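Local coordinates for protein linoleate 11-lipoxygenase (Gaeumannomyces graminis, PDB 5FX8) that oxygenates linoleic and alpha-linolenic acids to 11S- and 13R-hydroperoxy fatty acids, using a catalytic manganese ion, at residues N281-F293 against F347-V361. Numbering follows the deposited sequence.
Sequences NDLFYSQMYHVLF and FGLPASAAIDFPGSV. With MN (manganese (II) ion), chain I.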
loop_
_atom_site.group_PDB
_atom_site.type_symbol
_atom_site.label_atom_id
_atom_site.label_comp_id
_atom_site.label_asym_id
_atom_site.label_seq_id
_atom_site.Cartn_x
_atom_site.Cartn_y
_atom_site.Cartn_z
ATOM N N ASN A 281 -4.247 9.614 18.230
ATOM C CA ASN A 281 -4.836 10.699 17.462
ATOM C C ASN A 281 -4.116 10.906 16.131
ATOM O O ASN A 281 -4.752 11.180 15.108
ATOM C CB ASN A 281 -4.833 11.973 18.291
ATOM C CG ASN A 281 -5.691 11.862 19.513
ATOM O OD1 ASN A 281 -5.304 12.274 20.601
ATOM N ND2 ASN A 281 -6.875 11.300 19.345
ATOM N N ASP A 282 -2.795 10.759 16.122
ATOM C CA ASP A 282 -2.016 10.919 14.907
ATOM C C ASP A 282 -2.309 9.811 13.905
ATOM O O ASP A 282 -2.357 10.064 12.698
ATOM C CB ASP A 282 -0.533 10.964 15.257
ATOM C CG ASP A 282 0.298 11.547 14.154
ATOM O OD1 ASP A 282 0.146 12.753 13.887
ATOM O OD2 ASP A 282 1.088 10.793 13.543
ATOM N N LEU A 283 -2.536 8.586 14.380
ATOM C CA LEU A 283 -2.913 7.507 13.473
ATOM C C LEU A 283 -4.272 7.776 12.837
ATOM O O LEU A 283 -4.451 7.606 11.620
ATOM C CB LEU A 283 -2.915 6.172 14.215
ATOM C CG LEU A 283 -3.043 4.921 13.332
ATOM C CD1 LEU A 283 -2.081 4.882 12.121
ATOM C CD2 LEU A 283 -2.851 3.687 14.179
ATOM N N PHE A 284 -5.245 8.192 13.643
ATOM C CA PHE A 284 -6.520 8.573 13.062
ATOM C C PHE A 284 -6.326 9.631 11.992
ATOM O O PHE A 284 -6.919 9.551 10.909
ATOM C CB PHE A 284 -7.434 9.077 14.162
ATOM C CG PHE A 284 -8.725 9.641 13.676
ATOM C CD1 PHE A 284 -8.842 10.988 13.366
ATOM C CD2 PHE A 284 -9.836 8.836 13.579
ATOM C CE1 PHE A 284 -10.027 11.492 12.943
ATOM C CE2 PHE A 284 -11.016 9.337 13.166
ATOM C CZ PHE A 284 -11.127 10.658 12.845
ATOM N N TYR A 285 -5.492 10.636 12.287
ATOM C CA TYR A 285 -5.293 11.734 11.350
ATOM C C TYR A 285 -4.714 11.239 10.037
ATOM O O TYR A 285 -5.199 11.588 8.963
ATOM C CB TYR A 285 -4.376 12.798 11.949
ATOM C CG TYR A 285 -4.017 13.896 10.964
ATOM C CD1 TYR A 285 -2.915 13.775 10.124
ATOM C CD2 TYR A 285 -4.778 15.048 10.871
ATOM C CE1 TYR A 285 -2.601 14.752 9.227
ATOM C CE2 TYR A 285 -4.461 16.034 9.986
ATOM C CZ TYR A 285 -3.371 15.878 9.166
ATOM O OH TYR A 285 -3.037 16.860 8.272
ATOM N N SER A 286 -3.640 10.462 10.102
ATOM C CA SER A 286 -2.933 10.102 8.888
ATOM C C SER A 286 -3.813 9.223 8.024
ATOM O O SER A 286 -3.910 9.411 6.798
ATOM C CB SER A 286 -1.626 9.406 9.238
ATOM O OG SER A 286 -1.833 8.059 9.581
ATOM N N GLN A 287 -4.513 8.294 8.663
ATOM C CA GLN A 287 -5.361 7.418 7.882
ATOM C C GLN A 287 -6.503 8.185 7.245
ATOM O O GLN A 287 -6.950 7.835 6.154
ATOM C CB GLN A 287 -5.864 6.259 8.737
ATOM C CG GLN A 287 -4.748 5.301 9.122
ATOM C CD GLN A 287 -3.669 5.168 8.034
ATOM O OE1 GLN A 287 -3.919 4.616 6.972
ATOM N NE2 GLN A 287 -2.470 5.691 8.308
ATOM N N MET A 288 -6.982 9.244 7.874
ATOM C CA MET A 288 -8.188 9.808 7.294
ATOM C C MET A 288 -7.903 11.031 6.454
ATOM O O MET A 288 -8.655 11.348 5.530
ATOM C CB MET A 288 -9.192 10.100 8.399
ATOM C CG MET A 288 -9.776 8.836 8.976
ATOM S SD MET A 288 -10.403 7.763 7.679
ATOM C CE MET A 288 -9.302 6.435 7.741
ATOM N N TYR A 289 -6.822 11.715 6.729
ATOM C CA TYR A 289 -6.425 12.747 5.819
ATOM C C TYR A 289 -5.958 12.167 4.493
ATOM O O TYR A 289 -6.133 12.823 3.474
ATOM C CB TYR A 289 -5.343 13.595 6.470
ATOM C CG TYR A 289 -4.885 14.745 5.616
ATOM C CD1 TYR A 289 -5.601 15.928 5.574
ATOM C CD2 TYR A 289 -3.734 14.651 4.866
ATOM C CE1 TYR A 289 -5.184 16.978 4.808
ATOM C CE2 TYR A 289 -3.300 15.703 4.094
ATOM C CZ TYR A 289 -4.028 16.868 4.064
ATOM O OH TYR A 289 -3.603 17.926 3.285
ATOM N N HIS A 290 -5.366 10.957 4.468
ATOM C CA HIS A 290 -4.848 10.492 3.172
ATOM C C HIS A 290 -5.943 10.133 2.182
ATOM O O HIS A 290 -5.644 9.905 1.002
ATOM C CB HIS A 290 -3.903 9.298 3.330
ATOM C CG HIS A 290 -4.545 7.962 3.119
ATOM N ND1 HIS A 290 -5.324 7.371 4.082
ATOM C CD2 HIS A 290 -4.492 7.082 2.086
ATOM C CE1 HIS A 290 -5.745 6.198 3.645
ATOM N NE2 HIS A 290 -5.258 5.998 2.435
ATOM N N VAL A 291 -7.196 10.059 2.628
ATOM C CA VAL A 291 -8.312 9.973 1.697
ATOM C C VAL A 291 -8.174 11.035 0.619
ATOM O O VAL A 291 -8.431 10.782 -0.565
ATOM C CB VAL A 291 -9.629 10.096 2.473
ATOM C CG1 VAL A 291 -10.821 10.088 1.554
ATOM C CG2 VAL A 291 -9.716 8.967 3.412
ATOM N N LEU A 292 -7.686 12.215 1.006
ATOM C CA LEU A 292 -7.463 13.295 0.058
ATOM C C LEU A 292 -6.320 12.977 -0.906
ATOM O O LEU A 292 -6.374 13.354 -2.084
ATOM C CB LEU A 292 -7.221 14.593 0.828
ATOM C CG LEU A 292 -8.400 15.175 1.618
ATOM C CD1 LEU A 292 -7.995 16.393 2.374
ATOM C CD2 LEU A 292 -9.389 15.602 0.651
ATOM N N PHE A 293 -5.287 12.270 -0.446
ATOM C CA PHE A 293 -4.294 11.763 -1.386
ATOM C C PHE A 293 -4.928 10.814 -2.383
ATOM O O PHE A 293 -4.366 10.597 -3.450
ATOM C CB PHE A 293 -3.143 11.013 -0.700
ATOM C CG PHE A 293 -2.292 11.849 0.226
ATOM C CD1 PHE A 293 -2.596 13.157 0.506
ATOM C CD2 PHE A 293 -1.180 11.303 0.836
ATOM C CE1 PHE A 293 -1.816 13.895 1.367
ATOM C CE2 PHE A 293 -0.391 12.057 1.695
ATOM C CZ PHE A 293 -0.720 13.337 1.956
ATOM N N PHE A 347 -10.430 0.439 15.147
ATOM C CA PHE A 347 -10.082 1.767 15.605
ATOM C C PHE A 347 -11.048 2.249 16.678
ATOM O O PHE A 347 -12.156 1.723 16.843
ATOM C CB PHE A 347 -10.069 2.745 14.440
ATOM C CG PHE A 347 -8.911 2.561 13.500
ATOM C CD1 PHE A 347 -8.867 1.497 12.621
ATOM C CD2 PHE A 347 -7.884 3.480 13.474
ATOM C CE1 PHE A 347 -7.814 1.356 11.762
ATOM C CE2 PHE A 347 -6.839 3.350 12.606
ATOM C CZ PHE A 347 -6.796 2.292 11.751
ATOM N N GLY A 348 -10.589 3.265 17.414
ATOM C CA GLY A 348 -11.272 3.894 18.513
ATOM C C GLY A 348 -12.504 4.673 18.124
ATOM O O GLY A 348 -13.568 4.450 18.691
ATOM N N LEU A 349 -12.383 5.563 17.166
ATOM C CA LEU A 349 -13.498 6.345 16.664
ATOM C C LEU A 349 -14.290 5.569 15.612
ATOM O O LEU A 349 -13.712 4.829 14.809
ATOM C CB LEU A 349 -12.998 7.647 16.061
ATOM C CG LEU A 349 -12.260 8.577 17.012
ATOM C CD1 LEU A 349 -12.176 9.933 16.408
ATOM C CD2 LEU A 349 -12.947 8.671 18.344
ATOM N N PRO A 350 -15.609 5.736 15.581
ATOM C CA PRO A 350 -16.432 4.982 14.626
ATOM C C PRO A 350 -16.176 5.429 13.198
ATOM O O PRO A 350 -15.669 6.525 12.945
ATOM C CB PRO A 350 -17.868 5.319 15.046
ATOM C CG PRO A 350 -17.769 6.675 15.606
ATOM C CD PRO A 350 -16.414 6.723 16.321
ATOM N N ALA A 351 -16.579 4.561 12.260
ATOM C CA ALA A 351 -16.410 4.842 10.838
ATOM C C ALA A 351 -17.099 6.129 10.424
ATOM O O ALA A 351 -16.644 6.791 9.483
ATOM C CB ALA A 351 -16.936 3.691 9.992
ATOM N N SER A 352 -18.179 6.511 11.107
ATOM C CA SER A 352 -18.874 7.738 10.746
ATOM C C SER A 352 -18.010 8.963 11.008
ATOM O O SER A 352 -18.091 9.961 10.273
ATOM C CB SER A 352 -20.171 7.837 11.536
ATOM O OG SER A 352 -19.869 7.763 12.912
ATOM N N ALA A 353 -17.184 8.911 12.061
ATOM C CA ALA A 353 -16.285 10.017 12.377
ATOM C C ALA A 353 -15.083 10.028 11.444
ATOM O O ALA A 353 -14.677 11.089 10.951
ATOM C CB ALA A 353 -15.830 9.918 13.828
ATOM N N ALA A 354 -14.505 8.848 11.197
ATOM C CA ALA A 354 -13.453 8.709 10.194
ATOM C C ALA A 354 -13.864 9.290 8.846
ATOM O O ALA A 354 -13.081 9.992 8.213
ATOM C CB ALA A 354 -13.078 7.240 10.022
ATOM N N ILE A 355 -15.078 8.979 8.378
ATOM C CA ILE A 355 -15.521 9.482 7.080
ATOM C C ILE A 355 -15.811 10.974 7.159
ATOM O O ILE A 355 -15.640 11.691 6.176
ATOM C CB ILE A 355 -16.737 8.670 6.576
ATOM C CG1 ILE A 355 -16.292 7.339 5.999
ATOM C CG2 ILE A 355 -17.471 9.367 5.459
ATOM C CD1 ILE A 355 -15.503 7.512 4.766
ATOM N N ASP A 356 -16.240 11.472 8.320
ATOM C CA ASP A 356 -16.512 12.905 8.426
ATOM C C ASP A 356 -15.233 13.737 8.350
ATOM O O ASP A 356 -15.262 14.874 7.866
ATOM C CB ASP A 356 -17.295 13.181 9.713
ATOM C CG ASP A 356 -17.392 14.671 10.070
ATOM O OD1 ASP A 356 -18.256 15.373 9.494
ATOM O OD2 ASP A 356 -16.646 15.134 10.971
ATOM N N PHE A 357 -14.095 13.189 8.773
ATOM C CA PHE A 357 -12.904 14.031 8.866
ATOM C C PHE A 357 -12.399 14.602 7.528
ATOM O O PHE A 357 -12.174 15.823 7.459
ATOM C CB PHE A 357 -11.819 13.259 9.606
ATOM C CG PHE A 357 -10.606 14.056 9.843
ATOM C CD1 PHE A 357 -10.573 14.992 10.858
ATOM C CD2 PHE A 357 -9.499 13.894 9.047
ATOM C CE1 PHE A 357 -9.463 15.733 11.084
ATOM C CE2 PHE A 357 -8.383 14.638 9.267
ATOM C CZ PHE A 357 -8.363 15.560 10.284
ATOM N N PRO A 358 -12.170 13.822 6.461
ATOM C CA PRO A 358 -11.681 14.451 5.214
ATOM C C PRO A 358 -12.660 15.419 4.565
ATOM O O PRO A 358 -12.234 16.348 3.865
ATOM C CB PRO A 358 -11.407 13.252 4.304
ATOM C CG PRO A 358 -12.241 12.156 4.888
ATOM C CD PRO A 358 -12.170 12.355 6.344
ATOM N N GLY A 359 -13.964 15.208 4.746
ATOM C CA GLY A 359 -14.925 16.197 4.315
ATOM C C GLY A 359 -14.860 17.481 5.114
ATOM O O GLY A 359 -15.043 18.556 4.557
ATOM N N SER A 360 -14.627 17.395 6.422
ATOM C CA SER A 360 -14.416 18.608 7.213
ATOM C C SER A 360 -13.172 19.353 6.774
ATOM O O SER A 360 -13.172 20.586 6.716
ATOM C CB SER A 360 -14.265 18.284 8.687
ATOM O OG SER A 360 -15.380 17.609 9.173
ATOM N N VAL A 361 -12.083 18.627 6.533
ATOM C CA VAL A 361 -10.878 19.260 6.018
ATOM C C VAL A 361 -11.185 19.981 4.717
ATOM O O VAL A 361 -10.874 21.162 4.558
ATOM C CB VAL A 361 -9.761 18.219 5.844
ATOM C CG1 VAL A 361 -8.531 18.841 5.233
ATOM C CG2 VAL A 361 -9.429 17.614 7.172
HETATM MN MN MN I . -4.679 4.532 0.567
HETATM O O HOH W 1 -6.647 3.683 1.714
#
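The Phe347 side chain crosses that of Leu283 at about a right angle, CE2 meeting CG, with Gln287 CG also nearby. Leu349 comes next. Its CD1 sits over one face of the Phe284 ring in a CH-pi contact, 3.9 Å from the ring centroid and offset toward the rim. Ala354 packs against Met288. The Met288 chain bends at chi2 (-51°), and its SD lies 3.6 Å from Ala354 CB. Phe357 is the centre of an aromatic cluster. Phe284 turns its edge to the Phe357 face, with ring planes at 69° and centroids 5.7 Å apart. Tyr285 CD2 meets Phe357 CZ at 3.7 Å. Pro358 lies on the backbone of the facing helix, with its CB 3.6 Å from Met288 O, and also touches Val291. Val361 CG1 touches both Leu292 CD1 and the edge of the Tyr289 ring. No hydrogen bond joins the segments; the packing is mostly apolar. The axes of segments 281-293 and 351-361 approach to 8.1 Å and cross at -53°. His290 points away from 347-361 and binds manganese with His294, His478, Asn482 and Val618, so this contact packs the other side of the lipoxygenase metal-binding helix. Helix 460-481 touches His290 through Met481, while Trp343 of helix 342-346 touches Met288 and Ala354.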